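Local coordinates for protein myosin regulatory light chain (Placopecten magellanicus, PDB 3PN7) that binds a divalent cation through an EF-hand and probably takes part in the calcium-dependent regulation of molluscan muscle myosin, at residues B[38-43]-B[70-75]. Residues are numbered along the deposited sequence; the frame is centred on the assembly and turned at random.
Sequences GFIDIN and GPLNFT. With MG (magnesium ion), chain G.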
loop_
_atom_site.group_PDB
_atom_site.type_symbol
_atom_site.label_atom_id
_atom_site.label_comp_id
_atom_site.label_asym_id
_atom_site.label_seq_id
_atom_site.Cartn_x
_atom_site.Cartn_y
_atom_site.Cartn_z
ATOM N N GLY B 38 -40.722 15.845 -8.671
ATOM C CA GLY B 38 -39.481 16.232 -9.310
ATOM C C GLY B 38 -38.765 17.172 -8.364
ATOM O O GLY B 38 -37.671 17.655 -8.643
ATOM N N PHE B 39 -39.408 17.427 -7.230
ATOM C CA PHE B 39 -38.853 18.269 -6.173
ATOM C C PHE B 39 -38.988 17.533 -4.861
ATOM O O PHE B 39 -39.897 16.751 -4.690
ATOM C CB PHE B 39 -39.610 19.606 -6.073
ATOM C CG PHE B 39 -39.440 20.478 -7.279
ATOM C CD1 PHE B 39 -38.410 21.397 -7.342
ATOM C CD2 PHE B 39 -40.281 20.344 -8.375
ATOM C CE1 PHE B 39 -38.228 22.184 -8.463
ATOM C CE2 PHE B 39 -40.103 21.123 -9.496
ATOM C CZ PHE B 39 -39.073 22.047 -9.540
ATOM N N ILE B 40 -38.070 17.761 -3.936
ATOM C CA ILE B 40 -38.292 17.357 -2.556
ATOM C C ILE B 40 -38.728 18.570 -1.735
ATOM O O ILE B 40 -37.985 19.557 -1.634
ATOM C CB ILE B 40 -37.014 16.738 -1.932
ATOM C CG1 ILE B 40 -36.572 15.489 -2.701
ATOM C CG2 ILE B 40 -37.224 16.408 -0.445
ATOM C CD1 ILE B 40 -35.244 14.934 -2.190
ATOM N N ASP B 41 -39.934 18.521 -1.167
ATOM C CA ASP B 41 -40.373 19.589 -0.260
ATOM C C ASP B 41 -40.499 19.103 1.176
ATOM O O ASP B 41 -40.125 17.974 1.497
ATOM C CB ASP B 41 -41.677 20.236 -0.735
ATOM C CG ASP B 41 -42.836 19.253 -0.796
ATOM O OD1 ASP B 41 -42.710 18.124 -0.279
ATOM O OD2 ASP B 41 -43.887 19.611 -1.370
ATOM N N ILE B 42 -41.042 19.937 2.050
ATOM C CA ILE B 42 -41.096 19.549 3.453
ATOM C C ILE B 42 -42.015 18.343 3.693
ATOM O O ILE B 42 -41.753 17.526 4.576
ATOM C CB ILE B 42 -41.458 20.719 4.371
ATOM C CG1 ILE B 42 -41.358 20.267 5.826
ATOM C CG2 ILE B 42 -42.866 21.250 4.047
ATOM C CD1 ILE B 42 -41.183 21.393 6.815
ATOM N N ASN B 43 -43.073 18.224 2.896
ATOM C CA ASN B 43 -43.986 17.089 3.002
ATOM C C ASN B 43 -43.332 15.760 2.598
ATOM O O ASN B 43 -43.545 14.732 3.252
ATOM C CB ASN B 43 -45.251 17.319 2.164
ATOM C CG ASN B 43 -46.014 18.568 2.579
ATOM O OD1 ASN B 43 -46.032 18.953 3.758
ATOM N ND2 ASN B 43 -46.652 19.212 1.604
ATOM N N GLY B 70 -32.124 26.936 -3.781
ATOM C CA GLY B 70 -33.329 27.009 -4.591
ATOM C C GLY B 70 -34.244 25.823 -4.330
ATOM O O GLY B 70 -33.969 25.019 -3.440
ATOM N N PRO B 71 -35.349 25.710 -5.086
ATOM C CA PRO B 71 -36.246 24.556 -4.914
ATOM C C PRO B 71 -35.498 23.246 -5.163
ATOM O O PRO B 71 -34.718 23.155 -6.108
ATOM C CB PRO B 71 -37.322 24.788 -5.978
ATOM C CG PRO B 71 -37.375 26.288 -6.121
ATOM C CD PRO B 71 -35.924 26.731 -5.984
ATOM N N LEU B 72 -35.728 22.249 -4.314
ATOM C CA LEU B 72 -34.888 21.052 -4.307
ATOM C C LEU B 72 -35.198 20.065 -5.446
ATOM O O LEU B 72 -35.799 19.016 -5.245
ATOM C CB LEU B 72 -34.951 20.368 -2.950
ATOM C CG LEU B 72 -33.644 19.846 -2.378
ATOM C CD1 LEU B 72 -33.928 18.995 -1.157
ATOM C CD2 LEU B 72 -32.880 19.061 -3.429
ATOM N N ASN B 73 -34.789 20.479 -6.636
ATOM C CA ASN B 73 -34.638 19.689 -7.834
ATOM C C ASN B 73 -33.681 18.529 -7.641
ATOM O O ASN B 73 -32.902 18.521 -6.682
ATOM C CB ASN B 73 -33.907 20.599 -8.821
ATOM C CG ASN B 73 -34.766 21.032 -9.938
ATOM O OD1 ASN B 73 -35.779 20.391 -10.231
ATOM N ND2 ASN B 73 -34.380 22.119 -10.597
ATOM N N PHE B 74 -33.649 17.601 -8.594
ATOM C CA PHE B 74 -32.551 16.640 -8.593
ATOM C C PHE B 74 -31.185 17.313 -8.801
ATOM O O PHE B 74 -30.206 16.903 -8.185
ATOM C CB PHE B 74 -32.719 15.501 -9.605
ATOM C CG PHE B 74 -31.523 14.563 -9.648
ATOM C CD1 PHE B 74 -31.200 13.780 -8.551
ATOM C CD2 PHE B 74 -30.704 14.495 -10.768
ATOM C CE1 PHE B 74 -30.100 12.933 -8.579
ATOM C CE2 PHE B 74 -29.604 13.651 -10.795
ATOM C CZ PHE B 74 -29.305 12.871 -9.704
ATOM N N THR B 75 -31.099 18.326 -9.661
ATOM C CA THR B 75 -29.805 18.981 -9.851
ATOM C C THR B 75 -29.388 19.751 -8.593
ATOM O O THR B 75 -28.217 19.767 -8.223
ATOM C CB THR B 75 -29.710 19.850 -11.145
ATOM O OG1 THR B 75 -29.479 21.225 -10.807
ATOM C CG2 THR B 75 -30.959 19.733 -11.978
HETATM MG MG MG G . -42.331 16.424 -4.368
HETATM O O HOH W 1 -35.722 16.958 -10.383
HETATM O O HOH W 2 -37.874 22.140 -2.415
#
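Gly38 reaches Phe74 through a water, which donates to Gly38 O and accepts from Phe74 N at 2.8 Å. Phe39 gives its carbonyl O to the magnesium ion, 2.5 Å away, which Asp33 OD2 and Asp44 OD2 also bind. Phe39 CA lies 3.3 Å from Leu72 O in a CA-H...O contact, while CG, beside the backbone N (chi1 -66°), starts a ring alongside Pro71 and Asn73. Phe39 CE1 touches Pro71 CB at 3.7 Å and Asn73 OD1 at 3.5 Å, the ring and amide planes being 16° apart. An alanine in place of Phe39 would probably leave Pro71 CB and the Asn73 amide without their apolar neighbour and open a gap beside them. Ile40 N donates to Leu72 O at 2.9 Å, with an N-H...O angle of 161°, and a second water joins Ile40 O to Leu72 N. On the buried side Ile40 CB meets Leu72 CD1 at 3.9 Å, among Phe29, Ile32, Phe77 and Leu65. Asp41 turns from the contact to cap helix 42-52 at Asp44 N. One direct bond and two water bridges thus couple the magnesium loop to its partner loop, as in paired EF-hands, so the metal-binding backbone is probably steadied.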